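Long-range contacts in phospho-2-dehydro-3-deoxyheptonate aldolase (Francisella tularensis, PDB 3TQK), which probably catalyses the condensation of phosphoenolpyruvate with D-erythrose 4-phosphate to 3-deoxy-D-arabino-heptulosonate 7-phosphate, the first step of chorismate biosynthesis: residues V296-N301 / K323-E328; G56-H61 / S319-C324. All coordinates share one frame; numbering follows the deposited sequence.

Contact 1. Residues V296-N301 / K323-E328; sequences VMIESN and KCVDFE. With MN (manganese (II) ion), chain B.
Strand 293-299, the eighth of the TIM barrel, runs out here against the turn that leads into helix 327-344. Its first touch is apolar: I298 turns CG2 anti to the backbone N and meets CG2 of V325 at 4.1 Å, the two side chains crossing at about a right angle and both touching helix residue M333. The carbonyl O of E299 accepts the N-H of V325 at 3.0 Å, in the carbonyl plane and on a lone pair. Its side chain leaves with CG anti to the carbonyl carbon (chi1 -81°), and CB of E299 lies 4.1 Å from SG of C324. Beyond CG the chain runs extended to the metal, where OE2 binds manganese at 2.0 Å; the other oxygen, OE1, is held by S265. At S300 the two backbones form a single bridge with V325, bonded as in a parallel bridge, although the segments run about 80° apart. CA of S300 approaches O of V325 at 3.3 Å in a CA-H...O contact, while OG, anti to the backbone N, is directed to hydrogen bonds with Y69 and T330. N301 completes the bridge: its N donates to O of V325 at 2.8 Å, nearly along the C=O axis (175°). CB of N301 also rests 4.0 Å from CB of C324, and its carbonyl O receives a CA-H...O contact from CA of D326 at 3.3 Å. D326 is the N-cap of the helix, its OD1 taking the N-H of E329. Between the segments, main-chain bonds join E299 and N301, which flank S300, to V325. With OE2 on the metal and OE1 bonded to S265, the E299 carboxylate probably has little freedom to rotate, while the backbone bond to V325 fixes where the side chain starts.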
ATOM      1  N   VAL A 296      23.229  -5.387   6.054  1.00 25.00           N
ATOM      2  CA  VAL A 296      22.938  -4.039   6.511  1.00 25.93           C
ATOM      3  C   VAL A 296      22.645  -3.129   5.321  1.00 25.80           C
ATOM      4  O   VAL A 296      22.947  -3.474   4.171  1.00 24.48           O
ATOM      5  CB  VAL A 296      24.094  -3.464   7.351  1.00 27.58           C
ATOM      6  CG1 VAL A 296      24.310  -4.309   8.598  1.00 28.09           C
ATOM      7  CG2 VAL A 296      25.390  -3.373   6.525  1.00 27.47           C
HETATM    8  N   MSE A 297      22.019  -1.989   5.601  1.00 26.87           N
HETATM    9  CA  MSE A 297      21.863  -0.918   4.614  1.00 27.47           C
HETATM   10  C   MSE A 297      22.568   0.314   5.130  1.00 28.78           C
HETATM   11  O   MSE A 297      22.478   0.628   6.310  1.00 29.72           O
HETATM   12  CB  MSE A 297      20.401  -0.566   4.386  1.00 27.25           C
HETATM   13  CG  MSE A 297      19.463  -1.757   4.291  1.00 28.64           C
HETATM   14 SE   MSE A 297      17.730  -1.229   3.550  1.00 34.06          SE
HETATM   15  CE  MSE A 297      18.343  -0.585   1.800  1.00 30.46           C
ATOM     16  N   ILE A 298      23.270   1.005   4.238  1.00 29.13           N
ATOM     17  CA  ILE A 298      23.952   2.247   4.564  1.00 30.62           C
ATOM     18  C   ILE A 298      23.556   3.284   3.527  1.00 31.03           C
ATOM     19  O   ILE A 298      23.526   2.983   2.335  1.00 29.67           O
ATOM     20  CB  ILE A 298      25.468   2.077   4.477  1.00 31.57           C
ATOM     21  CG1 ILE A 298      25.956   1.033   5.475  1.00 31.29           C
ATOM     22  CG2 ILE A 298      26.175   3.423   4.691  1.00 32.78           C
ATOM     23  CD1 ILE A 298      27.378   0.601   5.215  1.00 31.45           C
ATOM     24  N   GLU A 299      23.242   4.495   3.977  1.00 32.78           N
ATOM     25  CA  GLU A 299      22.946   5.601   3.065  1.00 33.49           C
ATOM     26  C   GLU A 299      24.211   6.433   2.906  1.00 34.93           C
ATOM     27  O   GLU A 299      24.706   7.021   3.864  1.00 36.30           O
ATOM     28  CB  GLU A 299      21.739   6.433   3.543  1.00 34.33           C
ATOM     29  CG  GLU A 299      20.388   5.793   3.171  1.00 33.88           C
ATOM     30  CD  GLU A 299      19.165   6.653   3.506  1.00 35.75           C
ATOM     31  OE1 GLU A 299      19.095   7.233   4.616  1.00 37.13           O
ATOM     32  OE2 GLU A 299      18.252   6.723   2.653  1.00 35.53           O
ATOM     33  N   SER A 300      24.745   6.432   1.688  1.00 34.76           N
ATOM     34  CA  SER A 300      26.088   6.922   1.416  1.00 36.51           C
ATOM     35  C   SER A 300      26.128   7.704   0.106  1.00 37.29           C
ATOM     36  O   SER A 300      25.401   7.383  -0.834  1.00 36.08           O
ATOM     37  CB  SER A 300      27.041   5.721   1.335  1.00 36.19           C
ATOM     38  OG  SER A 300      28.283   6.054   0.735  1.00 35.62           O
ATOM     39  N   ASN A 301      26.986   8.716   0.034  1.00 39.60           N
ATOM     40  CA  ASN A 301      27.141   9.503  -1.205  1.00 40.67           C
ATOM     41  C   ASN A 301      28.561  10.064  -1.304  1.00 42.88           C
ATOM     42  O   ASN A 301      29.415   9.735  -0.486  1.00 43.33           O
ATOM     43  CB  ASN A 301      26.088  10.629  -1.264  1.00 41.04           C
ATOM     44  CG  ASN A 301      25.524  10.859  -2.681  1.00 41.30           C
ATOM     45  OD1 ASN A 301      26.237  10.769  -3.690  1.00 41.20           O
ATOM     46  ND2 ASN A 301      24.232  11.174  -2.746  1.00 41.41           N
ATOM     47  N   LYS A 323      19.997  12.580   4.683  1.00 43.49           N
ATOM     48  CA  LYS A 323      21.420  12.782   4.919  1.00 45.28           C
ATOM     49  C   LYS A 323      22.183  11.471   4.737  1.00 43.90           C
ATOM     50  O   LYS A 323      21.781  10.430   5.257  1.00 43.05           O
ATOM     51  CB  LYS A 323      21.648  13.369   6.321  1.00 47.52           C
ATOM     52  CG  LYS A 323      21.139  14.814   6.463  1.00 49.76           C
ATOM     53  CD  LYS A 323      21.107  15.323   7.917  1.00 52.79           C
ATOM     54  CE  LYS A 323      20.673  16.794   7.971  1.00 55.48           C
ATOM     55  NZ  LYS A 323      20.201  17.229   9.314  1.00 57.69           N
ATOM     56  N   CYS A 324      23.267  11.532   3.968  1.00 44.30           N
ATOM     57  CA  CYS A 324      24.117  10.379   3.705  1.00 43.14           C
ATOM     58  C   CYS A 324      25.515  10.620   4.267  1.00 44.81           C
ATOM     59  O   CYS A 324      25.967  11.769   4.360  1.00 46.47           O
ATOM     60  CB  CYS A 324      24.229  10.151   2.198  1.00 42.14           C
ATOM     61  SG  CYS A 324      22.661   9.794   1.350  1.00 41.33           S
ATOM     62  N   VAL A 325      26.201   9.537   4.631  1.00 43.96           N
ATOM     63  CA  VAL A 325      27.632   9.613   4.948  1.00 45.71           C
ATOM     64  C   VAL A 325      28.441   9.761   3.653  1.00 45.77           C
ATOM     65  O   VAL A 325      27.983   9.370   2.583  1.00 43.98           O
ATOM     66  CB  VAL A 325      28.127   8.391   5.765  1.00 45.05           C
ATOM     67  CG1 VAL A 325      27.338   8.266   7.056  1.00 45.07           C
ATOM     68  CG2 VAL A 325      28.032   7.093   4.953  1.00 43.21           C
ATOM     69  N   ASP A 326      29.629  10.356   3.739  1.00 48.10           N
ATOM     70  CA  ASP A 326      30.503  10.438   2.561  1.00 48.51           C
ATOM     71  C   ASP A 326      31.184   9.076   2.299  1.00 47.18           C
ATOM     72  O   ASP A 326      31.032   8.140   3.089  1.00 45.71           O
ATOM     73  CB  ASP A 326      31.499  11.621   2.647  1.00 51.39           C
ATOM     74  CG  ASP A 326      32.443  11.547   3.844  1.00 53.26           C
ATOM     75  OD1 ASP A 326      32.995  10.461   4.122  1.00 52.30           O
ATOM     76  OD2 ASP A 326      32.659  12.600   4.487  1.00 55.79           O
ATOM     77  N   PHE A 327      31.896   8.967   1.180  1.00 47.46           N
ATOM     78  CA  PHE A 327      32.512   7.700   0.771  1.00 46.58           C
ATOM     79  C   PHE A 327      33.654   7.266   1.690  1.00 47.87           C
ATOM     80  O   PHE A 327      33.801   6.083   1.995  1.00 46.82           O
ATOM     81  CB  PHE A 327      33.027   7.778  -0.666  1.00 46.75           C
ATOM     82  CG  PHE A 327      33.328   6.433  -1.263  1.00 45.79           C
ATOM     83  CD1 PHE A 327      32.303   5.639  -1.752  1.00 43.82           C
ATOM     84  CD2 PHE A 327      34.627   5.953  -1.314  1.00 47.42           C
ATOM     85  CE1 PHE A 327      32.568   4.396  -2.297  1.00 43.04           C
ATOM     86  CE2 PHE A 327      34.900   4.707  -1.857  1.00 45.85           C
ATOM     87  CZ  PHE A 327      33.868   3.931  -2.346  1.00 43.91           C
ATOM     88  N   GLU A 328      34.466   8.229   2.112  1.00 50.50           N
ATOM     89  CA  GLU A 328      35.548   7.971   3.053  1.00 52.12           C
ATOM     90  C   GLU A 328      35.004   7.218   4.260  1.00 50.75           C
ATOM     91  O   GLU A 328      35.550   6.185   4.637  1.00 50.30           O
ATOM     92  CB  GLU A 328      36.191   9.294   3.472  1.00 55.18           C
ATOM     93  CG  GLU A 328      37.355   9.198   4.452  1.00 58.40           C
ATOM     94  CD  GLU A 328      37.971  10.561   4.728  1.00 62.12           C
ATOM     95  OE1 GLU A 328      37.397  11.570   4.259  1.00 63.74           O
ATOM     96  OE2 GLU A 328      39.018  10.633   5.406  1.00 65.13           O
TER
HETATM   97 MN    MN B1001      16.382   7.514   2.667  1.00 38.04          MN

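Contact 2. Residues G56-H61 / S319-C324; sequences GPCSIH and SVTDKC. With MN (manganese (II) ion), chain B.
C58 has more surface buried by this contact than any other residue of the two loops. Its sulfur, with SG anti to the backbone N (chi1 171°), binds manganese at 2.6 Å, and OD2 of D322 binds the same ion at 2.3 Å. The backbone N of D322 also donates to SG of C58 at 3.4 Å, although the sulfur's modelled position is less certain; such a donor, together with the metal, would probably stabilise a thiolate. The backbone N of C58 makes a weak hydrogen bond to SG of C324, also 3.4 Å long. Farther along, H61 comes next in buried surface. V320 sets CB over one face of the imidazole, 4.1 Å from the ring centroid and 17° off the ring normal, a CH-pi contact displaced toward the ND1 side. Between these two ends, OG of S59 and OG1 of T321 share a hydrogen bond, the modelled place of OG1 being less certain. S319 keeps the facing loop in shape: its OG accepts N of T321 in an ST turn and donates to O of D322 at 2.6 Å. A water donates to that same OG and accepts the N-H of S59, bridging the loops. In the fold, 56-61 is the loop between barrel strand 51-56 and helix 63-80, with R89, at the end of strand 84-89, hydrogen-bonded to the carbonyls of P57 and C58. Its partner, 319-324, runs from short strand 318-319 toward helix 327-344, and N306 of strand 303-306 holds the carbonyl of T321.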
ATOM      1  N   GLY A  56      24.467   3.050  -0.799  1.00 27.36           N
ATOM      2  CA  GLY A  56      24.418   4.058  -1.838  1.00 28.30           C
ATOM      3  C   GLY A  56      23.623   5.261  -1.402  1.00 29.23           C
ATOM      4  O   GLY A  56      23.283   5.380  -0.225  1.00 29.14           O
ATOM      5  N   PRO A  57      23.344   6.171  -2.346  1.00 30.25           N
ATOM      6  CA  PRO A  57      22.589   7.396  -2.088  1.00 31.56           C
ATOM      7  C   PRO A  57      21.176   7.129  -1.589  1.00 30.91           C
ATOM      8  O   PRO A  57      20.586   6.102  -1.931  1.00 29.16           O
ATOM      9  CB  PRO A  57      22.538   8.060  -3.462  1.00 31.88           C
ATOM     10  CG  PRO A  57      23.733   7.538  -4.174  1.00 31.82           C
ATOM     11  CD  PRO A  57      23.868   6.133  -3.723  1.00 30.36           C
ATOM     12  N   CYS A  58      20.641   8.053  -0.792  1.00 32.47           N
ATOM     13  CA  CYS A  58      19.258   7.938  -0.320  1.00 32.17           C
ATOM     14  C   CYS A  58      18.342   7.717  -1.520  1.00 31.18           C
ATOM     15  O   CYS A  58      17.573   6.758  -1.553  1.00 29.95           O
ATOM     16  CB  CYS A  58      18.828   9.188   0.464  1.00 33.52           C
ATOM     17  SG  CYS A  58      17.040   9.221   0.861  1.00 33.48           S
ATOM     18  N   SER A  59      18.458   8.607  -2.506  1.00 32.01           N
ATOM     19  CA  SER A  59      17.697   8.514  -3.749  1.00 31.25           C
ATOM     20  C   SER A  59      18.532   9.111  -4.877  1.00 31.52           C
ATOM     21  O   SER A  59      19.320  10.026  -4.645  1.00 32.19           O
ATOM     22  CB  SER A  59      16.398   9.301  -3.618  1.00 31.75           C
ATOM     23  OG  SER A  59      16.698  10.685  -3.443  1.00 35.54           O
ATOM     24  N   ILE A  60      18.372   8.587  -6.090  1.00 29.98           N
ATOM     25  CA  ILE A  60      19.114   9.119  -7.229  1.00 30.60           C
ATOM     26  C   ILE A  60      18.404  10.380  -7.748  1.00 31.74           C
ATOM     27  O   ILE A  60      17.174  10.406  -7.897  1.00 31.01           O
ATOM     28  CB  ILE A  60      19.259   8.076  -8.361  1.00 29.49           C
ATOM     29  CG1 ILE A  60      19.992   6.810  -7.855  1.00 28.40           C
ATOM     30  CG2 ILE A  60      19.963   8.682  -9.593  1.00 30.17           C
ATOM     31  CD1 ILE A  60      21.468   6.982  -7.512  1.00 25.21           C
ATOM     32  N   HIS A  61      19.182  11.436  -7.959  1.00 33.45           N
ATOM     33  CA  HIS A  61      18.716  12.632  -8.663  1.00 34.64           C
ATOM     34  C   HIS A  61      19.679  13.062  -9.771  1.00 35.77           C
ATOM     35  O   HIS A  61      19.318  13.884 -10.603  1.00 36.42           O
ATOM     36  CB  HIS A  61      18.465  13.777  -7.672  1.00 35.89           C
ATOM     37  CG  HIS A  61      19.695  14.520  -7.259  1.00 38.58           C
ATOM     38  ND1 HIS A  61      20.495  14.116  -6.214  1.00 39.46           N
ATOM     39  CD2 HIS A  61      20.249  15.659  -7.741  1.00 41.15           C
ATOM     40  CE1 HIS A  61      21.498  14.968  -6.078  1.00 41.30           C
ATOM     41  NE2 HIS A  61      21.371  15.915  -6.990  1.00 42.80           N
ATOM     42  N   SER A 319      23.335  14.507  -1.268  1.00 44.78           N
ATOM     43  CA  SER A 319      21.941  14.082  -1.252  1.00 42.67           C
ATOM     44  C   SER A 319      20.985  15.266  -1.275  1.00 43.49           C
ATOM     45  O   SER A 319      21.191  16.271  -0.602  1.00 45.39           O
ATOM     46  CB  SER A 319      21.623  13.228  -0.027  1.00 42.02           C
ATOM     47  OG  SER A 319      20.269  12.803  -0.058  1.00 39.77           O
ATOM     48  N   VAL A 320      19.938  15.111  -2.072  1.00 41.79           N
ATOM     49  CA  VAL A 320      18.852  16.066  -2.172  1.00 42.16           C
ATOM     50  C   VAL A 320      17.660  15.626  -1.302  1.00 40.92           C
ATOM     51  O   VAL A 320      16.681  16.360  -1.172  1.00 41.33           O
ATOM     52  CB  VAL A 320      18.446  16.209  -3.658  1.00 41.68           C
ATOM     53  CG1 VAL A 320      17.034  15.675  -3.907  1.00 39.73           C
ATOM     54  CG2 VAL A 320      18.655  17.635  -4.136  1.00 43.72           C
ATOM     55  N   THR A 321      17.760  14.428  -0.720  1.00 39.47           N
ATOM     56  CA  THR A 321      16.761  13.897   0.212  1.00 38.51           C
ATOM     57  C   THR A 321      17.424  13.650   1.585  1.00 39.78           C
ATOM     58  O   THR A 321      17.898  14.601   2.211  1.00 41.42           O
ATOM     59  CB  THR A 321      16.055  12.618  -0.361  1.00 35.93           C
ATOM     60  OG1 THR A 321      17.030  11.645  -0.761  1.00 33.42           O
ATOM     61  CG2 THR A 321      15.190  12.974  -1.554  1.00 34.23           C
ATOM     62  N   ASP A 322      17.480  12.399   2.052  1.00 38.89           N
ATOM     63  CA  ASP A 322      17.994  12.122   3.403  1.00 40.07           C
ATOM     64  C   ASP A 322      19.515  12.322   3.475  1.00 41.66           C
ATOM     65  O   ASP A 322      20.223  12.253   2.467  1.00 41.14           O
ATOM     66  CB  ASP A 322      17.633  10.702   3.882  1.00 38.53           C
ATOM     67  CG  ASP A 322      16.111  10.489   4.089  1.00 37.58           C
ATOM     68  OD1 ASP A 322      15.384  11.451   4.445  1.00 39.18           O
ATOM     69  OD2 ASP A 322      15.659   9.336   3.924  1.00 33.31           O
ATOM     70  N   LYS A 323      19.997  12.580   4.683  1.00 43.49           N
ATOM     71  CA  LYS A 323      21.420  12.782   4.919  1.00 45.28           C
ATOM     72  C   LYS A 323      22.183  11.471   4.737  1.00 43.90           C
ATOM     73  O   LYS A 323      21.781  10.430   5.257  1.00 43.05           O
ATOM     74  CB  LYS A 323      21.648  13.369   6.321  1.00 47.52           C
ATOM     75  CG  LYS A 323      21.139  14.814   6.463  1.00 49.76           C
ATOM     76  CD  LYS A 323      21.107  15.323   7.917  1.00 52.79           C
ATOM     77  CE  LYS A 323      20.673  16.794   7.971  1.00 55.48           C
ATOM     78  NZ  LYS A 323      20.201  17.229   9.314  1.00 57.69           N
ATOM     79  N   CYS A 324      23.267  11.532   3.968  1.00 44.30           N
ATOM     80  CA  CYS A 324      24.117  10.379   3.705  1.00 43.14           C
ATOM     81  C   CYS A 324      25.515  10.620   4.267  1.00 44.81           C
ATOM     82  O   CYS A 324      25.967  11.769   4.360  1.00 46.47           O
ATOM     83  CB  CYS A 324      24.229  10.151   2.198  1.00 42.14           C
ATOM     84  SG  CYS A 324      22.661   9.794   1.350  1.00 41.33           S
TER
HETATM   85 MN    MN B1001      16.382   7.514   2.667  1.00 38.04          MN
HETATM   86  O   HOH W   1      20.639  10.616  -1.868  1.00  7.28           O

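Overall arrangement
Followed from the N terminus, the chain leaves the first barrel strand in 56-61 and passes through all the other strands before 319-324 returns to it, so contact 2 closes a loop of more than 250 residues. Contact 1 is a much shorter closure that begins inside that span and overlaps its late end, running a few residues past it; it joins the eighth strand to the start of helix 327-344. The two share K323 and C324, and probable hydrogen bonds between G56 and both I298 and S300 link their strand sides. The pair illustrates a principle of TIM barrels: the catalytic end brings together residues from strand ends and the loops after them, here C58, E299 and D322 around manganese, with H266 completing the protein's share.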